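Long-range contacts in phosphoglycolate phosphatase (Lactobacillus plantarum, PDB 2HDO), which probably hydrolyses 2-phosphoglycolate to glycolate and inorganic phosphate, as a phosphatase of the haloacid dehalogenase superfamily: residues Phe9-Thr14 with Thr105-Asn110; Asn17-Tyr22 with Lys44-Ala49. One frame throughout, in Å; residues are numbered along the deposited sequence. Where two conformers were deposited one is given.

Contact 1 of 2, residues Phe9-Thr14 with Thr105-Asn110; sequences FDIDGT and TSQRRN. With PO4 (phosphate ion), chain B.
The phosphate pocket of a haloacid dehalogenase (HAD) hydrolase forms here where two loops at neighbouring strand ends face each other across a phosphate ion, probably from the crystallisation liquor. Asp10 turns its carboxylate into the pocket, CG anti to the backbone N (chi1 -154°), and OD1 lies only 2.6 Å from the phosphate P. That is shorter than an ordinary non-bonded approach, and it suits the family's aspartyl nucleophile; Lys138 pairs with the same OD1. Phosphate O2 is gripped three times, by the backbone N of Ile11, by that of Asp12 at 3.1 Å and nearly straight, and by Thr105 OG1 at 2.7 Å. Ser106 binds O1 twice, through its backbone N and OG. Thr105 OG1 also accepts from Gln107 N, an ST turn that fixes the hydroxyl.

The direct bond between the loops is Gln107 NE2 to Asp12 OD2, 2.8 Å and almost linear (175°). The side chains meet tip to tip; the donor lies above the carboxylate plane, while OD2 sits in the amide plane. Asp12 OD2 is also 2.6 Å from phosphate O4, and OD1 is held by Ser18. An alanine here would probably loosen the loop pairing and leave Gln107, Ser18 and the phosphate without this carboxylate. Ile11 crosses Thr105 obliquely, its CD1 3.8 Å from Thr105 CB. With Thr14, the two aspartates fit the DxDx(T/V) signature, and Thr105 is probably the Ser/Thr of HAD motif II.

Contact 2 of 2, residues Asn17-Tyr22 with Lys44-Ala49; sequences NSQPAY and KTFPMA
The Phe46 ring carries Gln19 on one face, with CB 4.0 Å above its centre and almost on the ring normal, a CH-pi contact. At its edge, in the ring plane, lie Ser18 OG and Tyr22 CG. Tyr22 receives the CD1 side of that edge on one face: Phe46 CD1 stands 3.7 Å from Tyr22 CG, displaced toward the rim, and the planes meet at 72° in a T-shaped pair. Phe46 CA covers the same tyrosine face nearer the hydroxyl end.

The contact joins the start of helix 19-31 to the end of helix 39-45 and the type I turn Thr45-Met48, in the helical part inserted after the first core strand. Both aromatic side chains leave their backbones with CG anti to N, which stretches each across the gap. Tyr22 thereby reaches past Phe46 to Thr45, where its OH donates to OG1 over 2.7 Å. Thr45 OG1 is also bonded to Gln41 O, so it is held from two directions. Gln19, extended beyond CG, crosses Phe46 obliquely, its OE1 3.6 Å from Phe46 CD2. Asp12 holds Ser18 OG.

The chemistry is therefore mostly aromatic and aliphatic packing, with a single hydroxyl-to-hydroxyl bond that probably fixes how far Tyr22 reaches toward Thr45.

In the fold
From the N terminus, strand 6-9 of the central parallel sheet runs into the 9-14 loop, and the short strand 16-17 leads to helix 19-31. The chain then passes through helix 39-45, whose end returns to the start of helix 19-31 and closes contact 2. After more helices it re-enters the core, and the loop after strand 100-104 closes contact 1 against the first loop. Contact 2 is thus nested inside contact 1. Their centres lie about 11 Å apart, yet they meet at Asp12, which packs against Phe46. Contact 1 joins two core loops at the C-terminal ends of central strands; contact 2 joins two helical segments of the inserted part and reaches the Rossmann-like core through Asp12, as expected for a capped HAD phosphatase.

Contact 1 of 2, residues Phe9-Thr14 with Thr105-Asn110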
loop_
_atom_site.group_PDB
_atom_site.type_symbol
_atom_site.label_atom_id
_atom_site.label_comp_id
_atom_site.label_asym_id
_atom_site.label_seq_id
_atom_site.Cartn_x
_atom_site.Cartn_y
_atom_site.Cartn_z
ATOM N N PHE A 9 -6.916 -0.817 3.834
ATOM C CA PHE A 9 -6.263 0.075 2.914
ATOM C C PHE A 9 -4.781 -0.285 2.784
ATOM O O PHE A 9 -4.122 -0.562 3.764
ATOM C CB PHE A 9 -6.292 1.537 3.403
ATOM C CG PHE A 9 -7.668 2.133 3.503
ATOM C CD1 PHE A 9 -8.420 1.909 4.641
ATOM C CD2 PHE A 9 -8.208 2.903 2.478
ATOM C CE1 PHE A 9 -9.698 2.415 4.759
ATOM C CE2 PHE A 9 -9.489 3.443 2.613
ATOM C CZ PHE A 9 -10.234 3.176 3.740
ATOM N N ASP A 10 -4.286 -0.244 1.558
ATOM C CA ASP A 10 -2.826 -0.074 1.302
ATOM C C ASP A 10 -2.412 1.372 1.563
ATOM O O ASP A 10 -3.261 2.250 1.600
ATOM C CB ASP A 10 -2.536 -0.403 -0.163
ATOM C CG ASP A 10 -1.137 -0.873 -0.383
ATOM O OD1 ASP A 10 -0.349 -0.967 0.594
ATOM O OD2 ASP A 10 -0.822 -1.128 -1.558
ATOM N N ILE A 11 -1.115 1.652 1.736
ATOM C CA ILE A 11 -0.683 3.004 2.004
ATOM C C ILE A 11 -0.182 3.672 0.728
ATOM O O ILE A 11 -0.749 4.657 0.255
ATOM C CB ILE A 11 0.406 3.053 3.096
ATOM C CG1 ILE A 11 -0.180 2.553 4.413
ATOM C CG2 ILE A 11 0.895 4.483 3.270
ATOM C CD1 ILE A 11 0.841 2.212 5.489
ATOM N N ASP A 12 0.861 3.107 0.158
ATOM C CA ASP A 12 1.569 3.785 -0.935
ATOM C C ASP A 12 0.755 3.799 -2.202
ATOM O O ASP A 12 0.360 2.743 -2.684
ATOM C CB ASP A 12 2.919 3.109 -1.185
ATOM C CG ASP A 12 3.853 3.226 -0.016
ATOM O OD1 ASP A 12 4.336 4.364 0.244
ATOM O OD2 ASP A 12 4.120 2.172 0.641
ATOM N N GLY A 13 0.513 4.985 -2.767
ATOM C CA GLY A 13 -0.333 5.090 -3.962
ATOM C C GLY A 13 -1.823 5.064 -3.726
ATOM O O GLY A 13 -2.618 5.075 -4.674
ATOM N N THR A 14 -2.224 5.037 -2.457
ATOM C CA THR A 14 -3.637 4.952 -2.080
ATOM C C THR A 14 -3.939 6.044 -1.046
ATOM O O THR A 14 -4.701 6.955 -1.308
ATOM C CB THR A 14 -3.999 3.566 -1.490
ATOM O OG1 THR A 14 -3.775 2.567 -2.502
ATOM C CG2 THR A 14 -5.475 3.503 -1.079
ATOM N N THR A 105 -0.030 -3.435 4.622
ATOM C CA THR A 105 1.033 -2.787 3.847
ATOM C C THR A 105 2.267 -3.692 3.812
ATOM O O THR A 105 2.528 -4.445 4.728
ATOM C CB THR A 105 1.412 -1.391 4.440
ATOM O OG1 THR A 105 2.446 -0.749 3.648
ATOM C CG2 THR A 105 1.899 -1.493 5.883
ATOM N N SER A 106 3.049 -3.525 2.752
ATOM C CA SER A 106 4.330 -4.193 2.630
ATOM C C SER A 106 5.434 -3.397 3.316
ATOM O O SER A 106 6.574 -3.864 3.395
ATOM C CB SER A 106 4.653 -4.430 1.153
ATOM O OG SER A 106 4.802 -3.206 0.454
ATOM N N GLN A 107 5.125 -2.190 3.799
ATOM C CA GLN A 107 6.111 -1.429 4.582
ATOM C C GLN A 107 6.511 -2.183 5.850
ATOM O O GLN A 107 5.693 -2.858 6.414
ATOM C CB GLN A 107 5.527 -0.097 5.003
ATOM C CG GLN A 107 5.298 0.847 3.848
ATOM C CD GLN A 107 4.864 2.219 4.280
ATOM O OE1 GLN A 107 4.938 2.558 5.453
ATOM N NE2 GLN A 107 4.402 3.038 3.327
ATOM N N ARG A 108 7.782 -2.083 6.259
ATOM C CA ARG A 108 8.217 -2.646 7.539
ATOM C C ARG A 108 7.604 -1.836 8.673
ATOM O O ARG A 108 7.224 -0.690 8.501
ATOM C CB ARG A 108 9.756 -2.624 7.651
ATOM C CG ARG A 108 10.477 -3.618 6.690
ATOM C CD ARG A 108 10.626 -5.018 7.278
ATOM N NE ARG A 108 11.752 -5.131 8.206
ATOM N N ARG A 109 7.459 -2.455 9.836
ATOM C CA ARG A 109 6.813 -1.795 10.952
ATOM C C ARG A 109 7.504 -0.469 11.314
ATOM O O ARG A 109 6.844 0.534 11.573
ATOM C CB ARG A 109 6.784 -2.745 12.155
ATOM C CG ARG A 109 6.355 -2.111 13.461
ATOM C CD ARG A 109 4.941 -1.566 13.392
ATOM N NE ARG A 109 3.944 -2.620 13.141
ATOM C CZ ARG A 109 2.668 -2.363 12.926
ATOM N NH1 ARG A 109 2.252 -1.109 12.945
ATOM N NH2 ARG A 109 1.822 -3.354 12.655
ATOM N N ASN A 110 8.829 -0.482 11.359
ATOM C CA ASN A 110 9.568 0.711 11.711
ATOM C C ASN A 110 9.234 1.854 10.764
ATOM O O ASN A 110 9.035 2.958 11.213
ATOM C CB ASN A 110 11.096 0.450 11.812
ATOM C CG ASN A 110 11.500 -0.317 13.120
ATOM O OD1 ASN A 110 10.719 -0.438 14.051
ATOM N ND2 ASN A 110 12.734 -0.825 13.160
HETATM P P PO4 B . 2.243 -0.623 0.244
HETATM O O1 PO4 B . 2.022 -2.149 0.433
HETATM O O2 PO4 B . 1.736 0.375 1.307
HETATM O O3 PO4 B . 1.593 -0.234 -1.106
HETATM O O4 PO4 B . 3.752 -0.373 0.133
HETATM O O HOH W 1 3.918 6.140 2.303
#

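Contact 2 of 2, residues Asn17-Tyr22 with Lys44-Ala49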
loop_
_atom_site.group_PDB
_atom_site.type_symbol
_atom_site.label_atom_id
_atom_site.label_comp_id
_atom_site.label_asym_id
_atom_site.label_seq_id
_atom_site.Cartn_x
_atom_site.Cartn_y
_atom_site.Cartn_z
ATOM N N ASN A 17 0.714 9.889 -1.381
ATOM C CA ASN A 17 1.305 10.168 -2.676
ATOM C C ASN A 17 2.816 10.050 -2.555
ATOM O O ASN A 17 3.528 11.051 -2.555
ATOM C CB ASN A 17 0.893 11.535 -3.256
ATOM C CG ASN A 17 1.366 11.728 -4.673
ATOM O OD1 ASN A 17 1.805 10.802 -5.352
ATOM N ND2 ASN A 17 1.304 12.961 -5.121
ATOM N N SER A 18 3.264 8.807 -2.468
ATOM C CA SER A 18 4.672 8.504 -2.159
ATOM C C SER A 18 5.617 8.236 -3.344
ATOM O O SER A 18 6.814 8.077 -3.124
ATOM C CB SER A 18 4.701 7.348 -1.140
ATOM O OG SER A 18 4.035 6.173 -1.598
ATOM N N GLN A 19 5.115 8.188 -4.569
ATOM C CA GLN A 19 5.946 7.876 -5.698
ATOM C C GLN A 19 7.059 8.889 -5.851
ATOM O O GLN A 19 8.180 8.513 -6.202
ATOM C CB GLN A 19 5.157 7.796 -7.003
ATOM C CG GLN A 19 5.977 7.220 -8.133
ATOM C CD GLN A 19 5.151 6.861 -9.337
ATOM O OE1 GLN A 19 4.006 6.427 -9.211
ATOM N NE2 GLN A 19 5.723 7.055 -10.521
ATOM N N PRO A 20 6.778 10.187 -5.686
ATOM C CA PRO A 20 7.929 11.106 -5.782
ATOM C C PRO A 20 9.088 10.802 -4.816
ATOM O O PRO A 20 10.245 10.744 -5.242
ATOM C CB PRO A 20 7.309 12.463 -5.514
ATOM C CG PRO A 20 5.895 12.324 -5.985
ATOM C CD PRO A 20 5.507 10.911 -5.557
ATOM N N ALA A 21 8.793 10.615 -3.535
ATOM C CA ALA A 21 9.837 10.267 -2.534
ATOM C C ALA A 21 10.503 8.935 -2.873
ATOM O O ALA A 21 11.736 8.820 -2.837
ATOM C CB ALA A 21 9.281 10.258 -1.123
ATOM N N TYR A 22 9.697 7.946 -3.273
ATOM C CA TYR A 22 10.226 6.657 -3.717
ATOM C C TYR A 22 11.255 6.824 -4.814
ATOM O O TYR A 22 12.301 6.162 -4.820
ATOM C CB TYR A 22 9.068 5.797 -4.228
ATOM C CG TYR A 22 9.477 4.550 -4.989
ATOM C CD1 TYR A 22 9.741 3.376 -4.314
ATOM C CD2 TYR A 22 9.554 4.541 -6.387
ATOM C CE1 TYR A 22 10.092 2.237 -4.983
ATOM C CE2 TYR A 22 9.933 3.395 -7.082
ATOM C CZ TYR A 22 10.191 2.252 -6.371
ATOM O OH TYR A 22 10.546 1.111 -7.028
ATOM N N LYS A 44 7.201 2.119 -13.376
ATOM C CA LYS A 44 7.067 0.668 -13.505
ATOM C C LYS A 44 7.235 -0.046 -12.180
ATOM O O LYS A 44 6.448 -0.955 -11.854
ATOM C CB LYS A 44 8.099 0.144 -14.497
ATOM C CG LYS A 44 8.179 -1.335 -14.624
ATOM C CD LYS A 44 9.035 -1.759 -15.839
ATOM N N THR A 45 8.251 0.338 -11.399
ATOM C CA THR A 45 8.615 -0.439 -10.199
ATOM C C THR A 45 7.873 -0.026 -8.924
ATOM O O THR A 45 7.762 -0.823 -7.983
ATOM C CB THR A 45 10.137 -0.439 -9.929
ATOM O OG1 THR A 45 10.579 0.907 -9.723
ATOM C CG2 THR A 45 10.869 -1.019 -11.115
ATOM N N PHE A 46 7.321 1.174 -8.886
ATOM C CA PHE A 46 6.683 1.664 -7.682
ATOM C C PHE A 46 5.640 0.728 -7.075
ATOM O O PHE A 46 5.645 0.506 -5.883
ATOM C CB PHE A 46 6.060 3.052 -7.915
ATOM C CG PHE A 46 5.225 3.561 -6.744
ATOM C CD1 PHE A 46 5.827 3.981 -5.604
ATOM C CD2 PHE A 46 3.842 3.696 -6.849
ATOM C CE1 PHE A 46 5.085 4.501 -4.532
ATOM C CE2 PHE A 46 3.117 4.180 -5.806
ATOM C CZ PHE A 46 3.735 4.601 -4.648
ATOM N N PRO A 47 4.706 0.205 -7.895
ATOM C CA PRO A 47 3.666 -0.672 -7.348
ATOM C C PRO A 47 4.090 -2.137 -7.087
ATOM O O PRO A 47 3.277 -2.957 -6.597
ATOM C CB PRO A 47 2.608 -0.652 -8.444
ATOM C CG PRO A 47 3.344 -0.424 -9.671
ATOM C CD PRO A 47 4.514 0.456 -9.324
HETATM N N MSE A 48 5.324 -2.481 -7.437
HETATM C CA MSE A 48 5.804 -3.849 -7.332
HETATM C C MSE A 48 6.240 -4.205 -5.899
HETATM O O MSE A 48 6.724 -3.350 -5.146
HETATM C CB MSE A 48 7.004 -4.054 -8.256
HETATM C CG MSE A 48 6.693 -3.913 -9.711
HETATM SE SE MSE A 48 8.293 -4.310 -10.785
HETATM C CE MSE A 48 7.519 -4.361 -12.547
ATOM N N ALA A 49 6.126 -5.475 -5.532
ATOM C CA ALA A 49 6.811 -5.988 -4.337
ATOM C C ALA A 49 8.300 -5.752 -4.524
ATOM O O ALA A 49 8.779 -5.848 -5.626
ATOM C CB ALA A 49 6.546 -7.486 -4.172
#